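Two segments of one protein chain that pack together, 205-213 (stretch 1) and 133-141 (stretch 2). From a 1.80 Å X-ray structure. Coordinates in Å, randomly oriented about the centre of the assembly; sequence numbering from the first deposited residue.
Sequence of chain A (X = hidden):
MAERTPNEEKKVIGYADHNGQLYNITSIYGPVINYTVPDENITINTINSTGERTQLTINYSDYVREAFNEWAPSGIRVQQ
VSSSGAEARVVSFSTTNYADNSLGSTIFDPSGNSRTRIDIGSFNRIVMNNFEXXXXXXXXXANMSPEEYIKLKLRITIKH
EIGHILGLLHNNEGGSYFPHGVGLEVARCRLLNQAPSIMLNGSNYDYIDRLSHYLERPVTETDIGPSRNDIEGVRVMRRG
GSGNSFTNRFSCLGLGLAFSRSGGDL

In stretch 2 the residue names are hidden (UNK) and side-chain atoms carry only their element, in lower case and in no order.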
# COMPACT_ATOMS: atom_id res chain seq x y z
N TYR A 205 -4.35 -8.82 24.51
CA TYR A 205 -5.51 -9.13 23.68
C TYR A 205 -6.07 -10.51 24.01
O TYR A 205 -5.33 -11.39 24.45
CB TYR A 205 -5.16 -9.12 22.19
CG TYR A 205 -4.50 -7.86 21.68
CD1 TYR A 205 -3.13 -7.71 21.76
CD2 TYR A 205 -5.25 -6.86 21.07
CE1 TYR A 205 -2.51 -6.57 21.27
CE2 TYR A 205 -4.64 -5.71 20.57
CZ TYR A 205 -3.26 -5.58 20.68
OH TYR A 205 -2.63 -4.46 20.20
N ASP A 206 -7.37 -10.68 23.80
CA ASP A 206 -7.94 -12.02 23.71
C ASP A 206 -8.23 -12.31 22.25
O ASP A 206 -9.11 -11.70 21.64
CB ASP A 206 -9.23 -12.14 24.53
CG ASP A 206 -9.83 -13.53 24.45
OD1 ASP A 206 -9.23 -14.49 24.98
OD2 ASP A 206 -10.91 -13.67 23.82
N TYR A 207 -7.46 -13.25 21.69
CA TYR A 207 -7.54 -13.59 20.27
C TYR A 207 -8.96 -13.94 19.82
O TYR A 207 -9.40 -13.52 18.75
CB TYR A 207 -6.60 -14.75 19.96
CG TYR A 207 -6.72 -15.28 18.55
CD1 TYR A 207 -6.22 -14.56 17.47
CD2 TYR A 207 -7.33 -16.51 18.30
CE1 TYR A 207 -6.34 -15.04 16.17
CE2 TYR A 207 -7.44 -17.00 17.01
CZ TYR A 207 -6.95 -16.26 15.95
OH TYR A 207 -7.06 -16.75 14.67
N ILE A 208 -9.67 -14.71 20.64
CA ILE A 208 -11.02 -15.14 20.29
C ILE A 208 -11.94 -13.94 20.16
O ILE A 208 -12.70 -13.82 19.19
CB ILE A 208 -11.60 -16.11 21.32
CG1 ILE A 208 -10.74 -17.36 21.42
CG2 ILE A 208 -13.03 -16.47 20.95
CD1 ILE A 208 -11.32 -18.42 22.34
N ASP A 209 -11.88 -13.05 21.15
CA ASP A 209 -12.68 -11.85 21.15
C ASP A 209 -12.35 -10.94 19.96
O ASP A 209 -13.25 -10.40 19.33
CB ASP A 209 -12.48 -11.08 22.46
CG ASP A 209 -13.53 -10.01 22.68
OD1 ASP A 209 -14.73 -10.29 22.47
OD2 ASP A 209 -13.15 -8.88 23.06
N ARG A 210 -11.07 -10.78 19.66
CA ARG A 210 -10.68 -9.97 18.51
C ARG A 210 -11.10 -10.63 17.20
O ARG A 210 -11.54 -9.95 16.27
CB ARG A 210 -9.17 -9.70 18.51
CG ARG A 210 -8.66 -8.98 19.76
CD ARG A 210 -9.58 -7.84 20.15
NE ARG A 210 -9.70 -6.84 19.09
CZ ARG A 210 -10.69 -5.96 19.00
NH1 ARG A 210 -11.67 -5.97 19.89
NH2 ARG A 210 -10.71 -5.08 18.00
N LEU A 211 -10.99 -11.95 17.14
CA LEU A 211 -11.36 -12.68 15.93
C LEU A 211 -12.86 -12.59 15.69
O LEU A 211 -13.32 -12.40 14.56
CB LEU A 211 -10.92 -14.15 16.02
CG LEU A 211 -11.19 -14.98 14.76
CD1 LEU A 211 -10.54 -14.33 13.55
CD2 LEU A 211 -10.70 -16.41 14.93
N SER A 212 -13.63 -12.71 16.77
CA SER A 212 -15.08 -12.57 16.69
C SER A 212 -15.49 -11.17 16.27
O SER A 212 -16.40 -11.00 15.46
CB SER A 212 -15.72 -12.91 18.04
OG SER A 212 -17.08 -12.52 18.05
N HIS A 213 -14.80 -10.18 16.82
CA HIS A 213 -15.02 -8.78 16.50
C HIS A 213 -14.86 -8.57 14.99
O HIS A 213 -15.61 -7.81 14.37
CB HIS A 213 -14.05 -7.91 17.30
CG HIS A 213 -14.30 -6.43 17.18
ND1 HIS A 213 -13.82 -5.68 16.13
CD2 HIS A 213 -14.96 -5.57 18.00
CE1 HIS A 213 -14.18 -4.42 16.30
NE2 HIS A 213 -14.87 -4.33 17.43
N UNK A 133 -17.75 -14.72 29.79
CA UNK A 133 -17.59 -13.34 29.34
C UNK A 133 -17.39 -13.40 27.81
O UNK A 133 -17.73 -12.46 27.06
c UNK A 133 -16.44 -12.63 30.05
c UNK A 133 -16.89 -12.11 31.41
c UNK A 133 -18.34 -11.63 31.26
n UNK A 133 -19.90 -9.69 31.46
c UNK A 133 -18.56 -10.24 31.81
N UNK A 134 -16.86 -14.53 27.34
CA UNK A 134 -16.88 -14.85 25.91
C UNK A 134 -18.27 -15.34 25.43
O UNK A 134 -18.70 -14.99 24.33
c UNK A 134 -14.21 -14.10 24.69
c UNK A 134 -15.82 -15.90 25.55
c UNK A 134 -14.36 -15.43 25.43
c UNK A 134 -13.50 -16.52 24.80
N UNK A 135 -18.96 -16.15 26.24
CA UNK A 135 -20.35 -16.53 25.92
C UNK A 135 -21.27 -15.34 25.69
O UNK A 135 -21.95 -15.26 24.68
n UNK A 135 -25.43 -16.67 28.65
c UNK A 135 -23.28 -17.77 27.94
c UNK A 135 -24.70 -17.33 27.52
c UNK A 135 -22.34 -17.99 26.74
c UNK A 135 -20.95 -17.41 27.04
N UNK A 136 -21.28 -14.42 26.65
CA UNK A 136 -22.27 -13.35 26.65
C UNK A 136 -21.94 -12.23 25.66
O UNK A 136 -22.85 -11.57 25.15
o UNK A 136 -23.67 -12.16 28.22
c UNK A 136 -22.41 -12.77 28.06
N UNK A 137 -20.66 -12.02 25.37
CA UNK A 137 -20.29 -11.04 24.35
C UNK A 137 -20.51 -11.64 22.96
O UNK A 137 -20.47 -10.94 21.95
c UNK A 137 -18.72 -9.14 25.03
c UNK A 137 -18.85 -10.58 24.51
c UNK A 137 -19.51 -8.16 24.17
n UNK A 137 -21.13 -7.68 21.91
c UNK A 137 -19.83 -7.87 21.74
n UNK A 137 -19.04 -8.10 22.79
n UNK A 137 -19.31 -7.84 20.52
N UNK A 138 -20.73 -12.95 22.92
CA UNK A 138 -21.02 -13.65 21.68
C UNK A 138 -19.78 -13.94 20.86
O UNK A 138 -19.88 -14.15 19.64
N UNK A 139 -18.63 -13.97 21.51
CA UNK A 139 -17.38 -14.30 20.84
C UNK A 139 -17.31 -15.79 20.52
O UNK A 139 -16.64 -16.21 19.57
c UNK A 139 -16.19 -13.88 21.69
N UNK A 140 -18.00 -16.59 21.33
CA UNK A 140 -18.11 -18.02 21.09
C UNK A 140 -19.59 -18.41 21.12
O UNK A 140 -20.37 -17.81 21.86
c UNK A 140 -17.71 -18.39 23.57
c UNK A 140 -15.84 -18.74 21.92
c UNK A 140 -17.03 -19.20 24.66
c UNK A 140 -17.34 -18.85 22.15
N UNK A 141 -19.98 -19.39 20.30
CA UNK A 141 -21.39 -19.79 20.26
C UNK A 141 -21.85 -20.38 21.60
O UNK A 141 -21.14 -21.21 22.17
c UNK A 141 -20.05 -21.38 19.09
c UNK A 141 -21.44 -20.84 19.15
c UNK A 141 -19.15 -20.22 19.40

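Position 133 carries four carbons in a row ending in a nitrogen, and the side chain is out of reach of stretch 1. This is Lys133, an exposed residue in the helix.

Position 134 has four carbons, forked at the second. The CA-to-CB bond points toward stretch 1. One fork tip lies near the carboxylate of Asp206, and the other meets the end of Ile208. A fork at the second carbon means leucine, so this is Leu134. CD2 is 3.4 Å from Asp206 OD2 and 4.1 Å from Asp209 CB. CD1 is 3.8 Å from Ile208 CD1, an apolar contact.

Position 135 again shows four carbons in a row and a terminal nitrogen, out of reach of stretch 1. It is Lys135.

Position 136 has one carbon and one oxygen. This is Ser136, exposed, poorly ordered and without contact.

Position 137 has three carbons, a nitrogen, then a carbon bearing two more nitrogens. Its CA-to-CB bond points toward stretch 1, but no atom comes within 4.5 Å. The guanidinium end identifies Arg137.

Position 138 has no side-chain atoms. Its backbone O lies 3.6 Å from Ser212 OG. It is Gly138. Its phi is 80°, a value that favours glycine. It is the first residue to leave helical geometry, and the turn is a Schellman motif.

Position 139 has a single side-chain carbon pointing toward stretch 1, where it sits among Ile208, Asp209 and Ser212. It is Ala139. Its CB is 3.8 Å from Ser212 CB, 4.0 Å from Asp209 OD1 and 4.2 Å from Ile208 CG2. Its CA is 3.3 Å from Ser212 OG. The small side chain accompanies a close backbone approach, with the CA atoms of Ala139 and Ser212 5.1 Å apart.

Position 140 has four carbons, forked at the first, with one arm two carbons long. The one-carbon arm meets Ile208. That is isoleucine, Ile140. Its CG2 packs 3.7 Å from Ile208 CG2.

Position 141 has three carbons closing a ring onto the backbone nitrogen. It is Pro141, out of reach.

The contact is small, burying 316 Å² in total, and no hydrogen bond crosses it. It works by packing. Ile208 is common to all three apolar pairs, meeting Leu134, Ala139 and Ile140. Asp206 caps the helix of stretch 1: its OD2 accepts from Asp209 N at 2.9 Å, while Leu134 lies against the same oxygen. Ser212 OG packs against Ala139 CA without a hydrogen bond across the contact; it is satisfied by a hydrogen bond elsewhere in the structure.

Stretch 2 133-141: KLKSRGAIP
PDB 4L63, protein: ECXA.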